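PDB 2AV9: thioesterase from Pseudomonas aeruginosa, which probably hydrolyses the thioester bond of fatty acyl-CoA molecules, releasing the free acid and coenzyme A. Local coordinates for residues Pro5-Glu10 against Arg108-Ala113; Ser95-Leu100 against Ala113-His118. One frame throughout, in Å; residues are numbered along the deposited sequence.

Interaction 1 (Pro5-Glu10 against Arg108-Ala113)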
# COMPACT_ATOMS: atom_id res chain seq x y z
N PRO A 5 9.52 -3.77 28.24
CA PRO A 5 10.30 -4.93 27.83
C PRO A 5 9.73 -5.56 26.56
O PRO A 5 8.52 -5.61 26.34
CB PRO A 5 10.14 -5.89 29.02
CG PRO A 5 8.74 -5.61 29.47
CD PRO A 5 8.41 -4.17 29.13
N ARG A 6 10.62 -6.04 25.70
CA ARG A 6 10.15 -6.62 24.46
C ARG A 6 9.63 -8.04 24.71
O ARG A 6 10.24 -8.80 25.44
CB ARG A 6 11.29 -6.54 23.44
CG ARG A 6 11.80 -5.12 23.37
CD ARG A 6 13.18 -4.99 22.77
NE ARG A 6 13.19 -5.58 21.43
CZ ARG A 6 14.28 -5.70 20.69
NH1 ARG A 6 14.24 -6.26 19.48
NH2 ARG A 6 15.42 -5.25 21.20
N PRO A 7 8.46 -8.40 24.16
CA PRO A 7 8.00 -9.78 24.08
C PRO A 7 9.01 -10.75 23.46
O PRO A 7 9.78 -10.38 22.59
CB PRO A 7 6.77 -9.66 23.15
CG PRO A 7 6.22 -8.34 23.54
CD PRO A 7 7.46 -7.47 23.59
N LEU A 8 8.93 -12.03 23.83
CA LEU A 8 9.85 -13.05 23.36
C LEU A 8 9.11 -14.07 22.52
O LEU A 8 7.93 -14.32 22.77
CB LEU A 8 10.51 -13.71 24.58
CG LEU A 8 11.08 -12.77 25.64
CD1 LEU A 8 11.40 -13.56 26.92
CD2 LEU A 8 12.30 -11.97 25.17
N ARG A 9 9.84 -14.68 21.58
CA ARG A 9 9.34 -15.76 20.74
C ARG A 9 8.48 -16.81 21.42
O ARG A 9 7.44 -17.20 20.89
CB ARG A 9 10.51 -16.44 20.04
CG ARG A 9 10.75 -15.86 18.68
CD ARG A 9 11.88 -16.65 18.02
NE ARG A 9 11.38 -16.93 16.68
CZ ARG A 9 11.70 -16.18 15.63
NH1 ARG A 9 12.52 -15.16 15.82
NH2 ARG A 9 11.19 -16.46 14.44
N GLU A 10 8.96 -17.25 22.59
CA GLU A 10 8.35 -18.36 23.30
C GLU A 10 6.97 -18.04 23.85
O GLU A 10 6.26 -18.93 24.29
CB GLU A 10 9.25 -18.92 24.40
CG GLU A 10 9.56 -17.98 25.54
CD GLU A 10 10.91 -17.32 25.32
OE1 GLU A 10 11.32 -17.16 24.15
OE2 GLU A 10 11.52 -16.97 26.36
N ARG A 108 15.27 -13.41 19.32
CA ARG A 108 14.34 -13.80 20.35
C ARG A 108 13.43 -12.65 20.78
O ARG A 108 12.28 -12.92 21.14
CB ARG A 108 15.12 -14.45 21.51
CG ARG A 108 14.28 -15.09 22.60
CD ARG A 108 15.27 -15.72 23.58
NE ARG A 108 14.91 -15.80 24.99
CZ ARG A 108 15.27 -14.92 25.92
NH1 ARG A 108 15.96 -13.84 25.58
NH2 ARG A 108 14.92 -15.11 27.19
N GLU A 109 13.86 -11.40 20.71
CA GLU A 109 13.07 -10.30 21.24
C GLU A 109 12.36 -9.57 20.11
O GLU A 109 12.92 -9.32 19.03
CB GLU A 109 13.92 -9.37 22.11
CG GLU A 109 14.72 -10.14 23.14
CD GLU A 109 15.31 -9.24 24.21
OE1 GLU A 109 15.18 -8.01 24.06
OE2 GLU A 109 15.88 -9.74 25.20
N ALA A 110 11.10 -9.24 20.34
CA ALA A 110 10.29 -8.64 19.29
C ALA A 110 10.83 -7.28 18.87
O ALA A 110 11.31 -6.51 19.69
CB ALA A 110 8.82 -8.53 19.71
N CYS A 111 10.71 -6.99 17.58
CA CYS A 111 10.96 -5.64 17.09
C CYS A 111 9.80 -4.71 17.35
O CYS A 111 9.95 -3.49 17.50
CB CYS A 111 11.29 -5.69 15.60
SG CYS A 111 13.04 -6.13 15.37
N ALA A 112 8.62 -5.32 17.39
CA ALA A 112 7.37 -4.60 17.57
C ALA A 112 6.33 -5.60 18.05
O ALA A 112 6.40 -6.80 17.76
CB ALA A 112 6.91 -3.92 16.26
N ALA A 113 5.32 -5.11 18.75
CA ALA A 113 4.33 -6.03 19.30
C ALA A 113 3.01 -5.28 19.40
O ALA A 113 3.04 -4.12 19.82
CB ALA A 113 4.73 -6.49 20.73

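Interaction 2 (Ser95-Leu100 against Ala113-His118)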
# COMPACT_ATOMS: atom_id res chain seq x y z
N SER A 95 -16.28 -12.49 19.18
CA SER A 95 -15.14 -11.61 18.94
C SER A 95 -13.89 -12.27 19.51
O SER A 95 -14.03 -13.25 20.21
CB SER A 95 -15.40 -10.26 19.57
OG SER A 95 -15.31 -10.54 20.95
N VAL A 96 -12.69 -11.83 19.15
CA VAL A 96 -11.46 -12.47 19.59
C VAL A 96 -10.39 -11.38 19.57
O VAL A 96 -10.38 -10.50 18.72
CB VAL A 96 -10.98 -13.71 18.78
CG1 VAL A 96 -10.67 -13.37 17.32
CG2 VAL A 96 -9.71 -14.33 19.37
N GLN A 97 -9.48 -11.47 20.53
CA GLN A 97 -8.37 -10.54 20.67
C GLN A 97 -7.09 -11.31 20.36
O GLN A 97 -6.77 -12.30 21.00
CB GLN A 97 -8.33 -9.89 22.06
CG GLN A 97 -7.19 -8.86 22.20
CD GLN A 97 -6.91 -8.37 23.62
OE1 GLN A 97 -7.81 -7.96 24.34
NE2 GLN A 97 -5.64 -8.38 24.03
N TYR A 98 -6.34 -10.86 19.37
CA TYR A 98 -5.10 -11.51 18.99
C TYR A 98 -3.94 -10.68 19.53
O TYR A 98 -3.97 -9.44 19.53
CB TYR A 98 -4.93 -11.50 17.47
CG TYR A 98 -6.05 -12.11 16.65
CD1 TYR A 98 -6.99 -11.31 16.02
CD2 TYR A 98 -6.18 -13.49 16.49
CE1 TYR A 98 -7.98 -11.85 15.25
CE2 TYR A 98 -7.19 -14.04 15.71
CZ TYR A 98 -8.09 -13.21 15.08
OH TYR A 98 -9.13 -13.69 14.29
N GLU A 99 -2.88 -11.38 19.92
CA GLU A 99 -1.63 -10.72 20.23
C GLU A 99 -0.59 -11.12 19.21
O GLU A 99 -0.44 -12.31 18.91
CB GLU A 99 -1.15 -11.15 21.61
CG GLU A 99 -2.17 -10.86 22.71
CD GLU A 99 -1.76 -9.71 23.59
OE1 GLU A 99 -0.73 -9.05 23.27
OE2 GLU A 99 -2.48 -9.48 24.58
N LEU A 100 0.11 -10.13 18.68
CA LEU A 100 1.09 -10.36 17.60
C LEU A 100 2.41 -9.68 17.93
O LEU A 100 2.45 -8.66 18.62
CB LEU A 100 0.57 -9.83 16.27
CG LEU A 100 -0.71 -10.47 15.72
CD1 LEU A 100 -1.85 -9.51 15.84
CD2 LEU A 100 -0.48 -10.81 14.26
N ALA A 113 5.32 -5.11 18.75
CA ALA A 113 4.33 -6.03 19.30
C ALA A 113 3.01 -5.28 19.40
O ALA A 113 3.04 -4.12 19.82
CB ALA A 113 4.73 -6.49 20.73
N GLY A 114 1.89 -5.92 19.08
CA GLY A 114 0.59 -5.32 19.35
C GLY A 114 -0.58 -6.29 19.43
O GLY A 114 -0.43 -7.47 19.72
N ARG A 115 -1.78 -5.77 19.17
CA ARG A 115 -2.99 -6.57 19.27
C ARG A 115 -4.02 -6.07 18.27
O ARG A 115 -3.93 -4.95 17.79
CB ARG A 115 -3.64 -6.61 20.66
CG ARG A 115 -3.40 -5.37 21.48
CD ARG A 115 -4.16 -5.36 22.78
NE ARG A 115 -3.53 -6.00 23.94
CZ ARG A 115 -4.02 -5.91 25.19
NH1 ARG A 115 -5.13 -5.23 25.44
NH2 ARG A 115 -3.39 -6.51 26.20
N PHE A 116 -4.99 -6.93 17.99
CA PHE A 116 -6.16 -6.46 17.30
C PHE A 116 -7.31 -7.36 17.64
O PHE A 116 -7.07 -8.48 18.08
CB PHE A 116 -5.82 -6.22 15.82
CG PHE A 116 -5.98 -7.35 14.86
CD1 PHE A 116 -7.23 -7.73 14.38
CD2 PHE A 116 -4.88 -7.95 14.31
CE1 PHE A 116 -7.39 -8.72 13.40
CE2 PHE A 116 -5.03 -8.94 13.36
CZ PHE A 116 -6.28 -9.32 12.87
N VAL A 117 -8.52 -6.82 17.49
CA VAL A 117 -9.77 -7.51 17.80
C VAL A 117 -10.56 -7.71 16.51
O VAL A 117 -10.81 -6.76 15.78
CB VAL A 117 -10.62 -6.75 18.85
CG1 VAL A 117 -11.99 -7.42 19.10
CG2 VAL A 117 -9.87 -6.65 20.17
N HIS A 118 -10.98 -8.95 16.26
CA HIS A 118 -11.95 -9.22 15.20
C HIS A 118 -13.30 -9.40 15.87
O HIS A 118 -13.38 -10.02 16.93
CB HIS A 118 -11.68 -10.55 14.50
CG HIS A 118 -10.90 -10.43 13.23
ND1 HIS A 118 -10.35 -11.52 12.60
CD2 HIS A 118 -10.56 -9.35 12.48
CE1 HIS A 118 -9.70 -11.13 11.52
NE2 HIS A 118 -9.82 -9.82 11.41

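Interaction 1 (Pro5-Glu10 against Arg108-Ala113)
Arg6 lays one face of its guanidinium against CB of Glu109 and turns its edge to the backbone beyond. Two of its nitrogens grip a single oxygen side-on: NE lies 2.7 Å from Ala110 O, and NH1 reaches the same Ala110 O at 2.9 Å. The oxygen sits in the guanidinium plane, while both donors come from the same face of the carbonyl, NH1 well above it. The bend in the arginine chain at chi3 (57°) turns the guanidinium edge to Ala110 O. The carboxylate of Glu109 adds a long salt bridge, Arg6 NH2 to Glu109 OE1 at 4.0 Å, with OE1 well out of the guanidinium plane and no N-H pointing at it. Further along, backbone bonds at Ala110 N to Pro7 O (2.8 Å) and Arg9 N to Arg108 O (3.0 Å) flank the bridged pair Leu8 and Glu109. Leu8 CD2 rests 3.7 Å from Glu109 CG, and its CD1 lies over one face of the Arg108 guanidinium. Pro7 CG packs on Ala113 CB at 3.7 Å. Arg9 sends NH1 to the carbonyl of Gln107. An isolated beta bridge thus fastens the N-terminal segment to the turn of the hairpin formed by strands 95-104 and 112-122.

Interaction 2 (Ser95-Leu100 against Ala113-His118)
Tyr98 has the most surface buried here: with CG beside the backbone N (chi1 -56°), its ring lies against Phe116 and His118. Its CD1 sits over one face of the Phe116 ring, 3.7 Å above the plane and offset toward the rim, with the two planes oblique at 51°. Toward His118 the tyrosine presents its edge, the rings nearly perpendicular at 86°, and Tyr98 OH shares a hydrogen bond of 3.0 Å with His118 ND1; either atom could be the donor. Leu100 CD1 extends the cluster, 3.7 Å from Phe116 CD2. This is the antiparallel hairpin of strands 95-104 and 112-122 in a hotdog fold, whose sheet wraps the long helix 35-50: Tyr98, Phe116 and His118 all touch Val44 of that helix. Arg115 stands on the other face of the sheet, among Gln97, Glu99 and Val117. Gln97 NE2 lies over the centre of the Arg115 guanidinium, 3.1 Å above the plane, while a salt bridge joins Glu99 OE2 to Arg115 NH2 at 3.5 Å. Glutamate and arginine run side by side, their flat groups nearly perpendicular. Between the two faces the backbones pair closely, with Tyr98 N to Phe116 O at 2.8 Å.

In the fold
Starting at the N terminus, the chain first runs through residues 5-10, ahead of strand 14-19, and then makes helix 35-50 and strands 61-72 and 81-91 before turning into strand 95-104. Interaction 1 closes the large loop, bringing 5-10 back to 108-113 across 97 intervening residues. Interaction 2 closes a short one, of 12 residues, inside the hairpin 95-104 and 112-122. The two cross along the sequence, since 95-100 lies inside the long loop and 113-118 ends beyond it. Their centres are about 16 Å apart. The two closures meet at Ala113, near the start of strand 112-122, tying the N-terminal segment to the sheet that packs on helix 35-50.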